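Local atomic coordinates of CHAD domain protein (Streptomyces chartreusis, PDB entry 6RN5), a protein that probably binds polyphosphate through its CHAD domain and also binds copper ions, although its biological role is not established. Residues G311-L314 with N315-R318; D350-H353 with E354-A357. All coordinates share one frame; numbering follows the deposited sequence.

Overall arrangement
Contacts 1 and 2 are local helix contacts on consecutive helices of the CHAD protein, 305-331 and 338-366, with centres about 11 Å apart. They meet where H317 NE2 of contact 1 lies 3.3 Å from V355 CG1 of contact 2. D274 connects them further: it packs against H317 and forms a salt bridge with R352. The side chain of R352 is about 4 Å from the copper held by H262, H271 and H348, whereas the H317 side chain lies about 8 Å from that of H271. A second copper is bound by H353 in contact 2. Each contact also reaches its own sulfate ion, through R318 and R352 respectively.

Contact 1 (G311-L314 with N315-R318); sequences GQAL and NRHR. With SO4 (sulfate ion), chain F.
Along two turns of helix 305-331, G311 and N315 lie one turn apart in the regular i to i+4 pattern. N315 N donates to G311 O over 3.1 Å, and equivalent backbone bonds run from R316 to Q312, H317 to A313 and R318 to L314. The N315 side chain folds back along the first of these: CG lies 3.6 Å from G311 O. One water donates to both G311 O (2.6 Å) and N315 OD1 (2.5 Å), so G311 O receives a backbone N-H and a water hydrogen. OD1 also meets R281 NE of helix 274-295, which ties this turn to the neighbouring helix.

R316 turns back toward the preceding turn with chi2 at 141°, away from a staggered value; this exposed side chain also touches a crystal neighbour. Its guanidinium comes obliquely to the backbone, with NH1 3.4 Å from A313 CA and 3.9 Å from A313 CB.

With CG anti to the backbone N (chi1 -175°), H317 keeps CB 3.4 Å from L314 O while its imidazole leads away into the interior. In this all-helical CHAD fold L314 and H317 face the neighbouring helices: L314 touches W277 and V280 of helix 274-295 and F362 of helix 338-366, while the H317 ring stacks on W277, meets H278 nearly at right angles and hydrogen-bonds through NE2 to R359 NE.

R318, bent twice along its chain, carries its guanidinium away from L314 to a sulfate, probably from the crystallisation liquor but consistent with affinity for phosphate-like groups. O4 lies at the guanidinium edge, in its plane, in a weak but fairly straight bond from NH1 (3.4 Å, 163°); NH2 makes another weak bond to O2. R281 NH2 binds the same anion.

Contact 2 (D350-H353 with E354-A357); sequences DQRH and EVEA. With CU (copper (II) ion), chain C.
Bends at chi2 (-52°) and chi3 (-55°) curl R352 back alongside V355, so the two side chains lie side by side and point the same way. Both valine methyls meet one guanidinium face: CG1 is 3.7 Å from R352 NH2, while CG2, offset toward the rim, is 3.8 Å from R352 NH1. The charged end is paired beyond the segment, NH2 making salt bridges to D274 and to a bound sulfate. The valine covers one face while NH2 stays engaged with these two partners.

One turn of backbone underlies this arrangement. V355 N donates to Q351 O, and E354 N to D350 O over 3.0 Å, in the i to i+4 pattern of helix 338-366. On another side of the helix Q351 and E354 cross obliquely, their amide and carboxylate planes 32° apart; Q351 NE2 approaches E354 CG at 4.1 Å, touching the aliphatic part of the glutamate. The same NE2 donates to D350 OD2 over 2.8 Å, meeting the anti side of the carboxylate. That oxygen also forms a salt bridge with R118 of helix 82-120, which makes a long, weak ion pair with E354 as well, while R111 of that helix hydrogen-bonds to Q351 OE1. D350 OD2 and E354 OE2 are 4.8 Å apart, and R118 probably offsets the repulsion between these like charges.

H353 carries its imidazole to a copper ion, binding through NE2 at 2.5 Å, rather long for a copper-nitrogen bond. H353 of the second subunit supplies its own NE2 to the same ion. That long bond, with a single histidine from each chain, implies a sparse, probably weak metal bridge between the two copies.

Contact 1 (G311-L314 with N315-R318)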
# COMPACT_ATOMS: atom_id res chain seq x y z
N GLY A 311 10.23 -20.77 -5.85
CA GLY A 311 10.93 -20.16 -6.96
C GLY A 311 10.12 -19.10 -7.71
O GLY A 311 10.64 -18.08 -8.09
N GLN A 312 8.82 -19.34 -7.88
CA GLN A 312 7.92 -18.36 -8.48
C GLN A 312 7.85 -17.12 -7.61
O GLN A 312 7.89 -16.04 -8.12
CB GLN A 312 6.53 -18.94 -8.62
CG GLN A 312 6.45 -20.09 -9.61
CD GLN A 312 6.80 -19.67 -11.02
OE1 GLN A 312 6.43 -18.58 -11.45
NE2 GLN A 312 7.51 -20.53 -11.75
N ALA A 313 7.73 -17.29 -6.31
CA ALA A 313 7.63 -16.16 -5.43
C ALA A 313 8.91 -15.34 -5.50
O ALA A 313 8.83 -14.13 -5.48
CB ALA A 313 7.38 -16.62 -4.03
N LEU A 314 10.07 -15.98 -5.60
CA LEU A 314 11.31 -15.19 -5.72
C LEU A 314 11.45 -14.49 -7.08
O LEU A 314 12.05 -13.42 -7.16
CB LEU A 314 12.54 -16.03 -5.45
CG LEU A 314 12.54 -16.62 -4.04
CD1 LEU A 314 13.71 -17.58 -3.82
CD2 LEU A 314 12.51 -15.54 -2.98
N ASN A 315 10.88 -15.04 -8.16
CA ASN A 315 10.87 -14.28 -9.43
C ASN A 315 9.97 -13.03 -9.35
O ASN A 315 10.28 -12.00 -9.92
CB ASN A 315 10.41 -15.13 -10.61
CG ASN A 315 11.41 -16.21 -11.01
OD1 ASN A 315 12.61 -16.18 -10.66
ND2 ASN A 315 10.91 -17.18 -11.76
N ARG A 316 8.86 -13.12 -8.65
CA ARG A 316 7.99 -11.98 -8.53
C ARG A 316 8.69 -10.94 -7.68
O ARG A 316 8.59 -9.75 -7.95
CB ARG A 316 6.63 -12.40 -7.97
CG ARG A 316 5.74 -12.97 -9.08
CD ARG A 316 4.89 -14.16 -8.65
NE ARG A 316 4.09 -13.90 -7.45
CZ ARG A 316 3.88 -14.77 -6.45
NH1 ARG A 316 4.42 -15.99 -6.46
NH2 ARG A 316 3.12 -14.41 -5.42
N HIS A 317 9.40 -11.40 -6.66
CA HIS A 317 10.18 -10.51 -5.80
C HIS A 317 11.15 -9.68 -6.64
O HIS A 317 11.24 -8.48 -6.54
CB HIS A 317 10.90 -11.34 -4.75
CG HIS A 317 11.64 -10.52 -3.74
ND1 HIS A 317 12.75 -9.78 -4.05
CD2 HIS A 317 11.43 -10.33 -2.42
CE1 HIS A 317 13.19 -9.17 -2.96
NE2 HIS A 317 12.42 -9.49 -1.96
N ARG A 318 11.89 -10.35 -7.49
CA ARG A 318 12.88 -9.73 -8.31
C ARG A 318 12.24 -8.81 -9.34
O ARG A 318 12.68 -7.68 -9.50
CB ARG A 318 13.70 -10.82 -9.00
CG ARG A 318 15.00 -10.34 -9.64
CD ARG A 318 14.81 -9.91 -11.07
NE ARG A 318 14.34 -11.00 -11.93
CZ ARG A 318 15.11 -11.70 -12.77
NH1 ARG A 318 16.42 -11.46 -12.89
NH2 ARG A 318 14.55 -12.63 -13.51
S SO4 F . 17.97 -14.37 -14.93
O1 SO4 F . 18.93 -15.16 -15.76
O2 SO4 F . 16.64 -14.99 -15.01
O3 SO4 F . 18.40 -14.28 -13.48
O4 SO4 F . 17.87 -13.04 -15.58
O HOH W 1 13.07 -17.86 -8.86

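Contact 2 (D350-H353 with E354-A357)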
# COMPACT_ATOMS: atom_id res chain seq x y z
N ASP A 350 3.16 0.52 -4.92
CA ASP A 350 2.53 -0.71 -5.32
C ASP A 350 3.51 -1.87 -5.54
O ASP A 350 3.31 -2.99 -5.03
CB ASP A 350 1.75 -0.48 -6.64
CG ASP A 350 0.98 -1.70 -7.05
OD1 ASP A 350 -0.02 -1.98 -6.36
OD2 ASP A 350 1.39 -2.37 -8.03
N GLN A 351 4.57 -1.61 -6.30
CA GLN A 351 5.51 -2.69 -6.62
C GLN A 351 6.34 -3.05 -5.39
O GLN A 351 6.70 -4.20 -5.21
CB GLN A 351 6.37 -2.31 -7.84
CG GLN A 351 5.52 -2.11 -9.10
CD GLN A 351 4.88 -3.42 -9.52
OE1 GLN A 351 5.61 -4.38 -9.84
NE2 GLN A 351 3.54 -3.50 -9.44
N ARG A 352 6.59 -2.10 -4.50
CA ARG A 352 7.25 -2.45 -3.24
C ARG A 352 6.33 -3.28 -2.36
O ARG A 352 6.79 -4.19 -1.64
CB ARG A 352 7.72 -1.21 -2.49
CG ARG A 352 8.84 -0.47 -3.16
CD ARG A 352 10.01 -1.39 -3.51
NE ARG A 352 10.57 -2.17 -2.39
CZ ARG A 352 11.61 -3.01 -2.50
NH1 ARG A 352 12.21 -3.22 -3.67
NH2 ARG A 352 12.06 -3.64 -1.44
N HIS A 353 5.01 -3.04 -2.44
CA HIS A 353 4.04 -3.90 -1.75
C HIS A 353 4.05 -5.31 -2.32
O HIS A 353 3.92 -6.24 -1.56
CB HIS A 353 2.61 -3.30 -1.70
CG HIS A 353 2.56 -1.97 -1.01
ND1 HIS A 353 3.43 -1.62 0.00
CD2 HIS A 353 1.76 -0.88 -1.20
CE1 HIS A 353 3.17 -0.39 0.41
NE2 HIS A 353 2.16 0.08 -0.30
N GLU A 354 4.22 -5.44 -3.63
CA GLU A 354 4.37 -6.77 -4.25
C GLU A 354 5.68 -7.43 -3.80
O GLU A 354 5.74 -8.62 -3.66
CB GLU A 354 4.33 -6.69 -5.77
CG GLU A 354 3.01 -6.21 -6.37
CD GLU A 354 1.89 -7.27 -6.34
OE1 GLU A 354 2.16 -8.45 -6.05
OE2 GLU A 354 0.72 -6.91 -6.63
N VAL A 355 6.74 -6.67 -3.56
CA VAL A 355 8.01 -7.29 -3.07
C VAL A 355 7.74 -7.97 -1.73
O VAL A 355 8.02 -9.15 -1.55
CB VAL A 355 9.19 -6.28 -3.00
CG1 VAL A 355 10.40 -6.88 -2.26
CG2 VAL A 355 9.60 -5.85 -4.40
N GLU A 356 7.14 -7.23 -0.80
CA GLU A 356 6.73 -7.77 0.48
C GLU A 356 5.77 -8.95 0.37
O GLU A 356 5.99 -9.97 1.00
CB GLU A 356 6.10 -6.67 1.36
CG GLU A 356 7.12 -5.90 2.21
CD GLU A 356 7.82 -6.76 3.29
OE1 GLU A 356 7.15 -7.45 4.10
OE2 GLU A 356 9.07 -6.76 3.34
N ALA A 357 4.75 -8.86 -0.45
CA ALA A 357 3.90 -10.03 -0.63
C ALA A 357 4.71 -11.21 -1.17
O ALA A 357 4.51 -12.36 -0.76
CB ALA A 357 2.72 -9.73 -1.56
CU CU C . 0.65 1.87 -1.16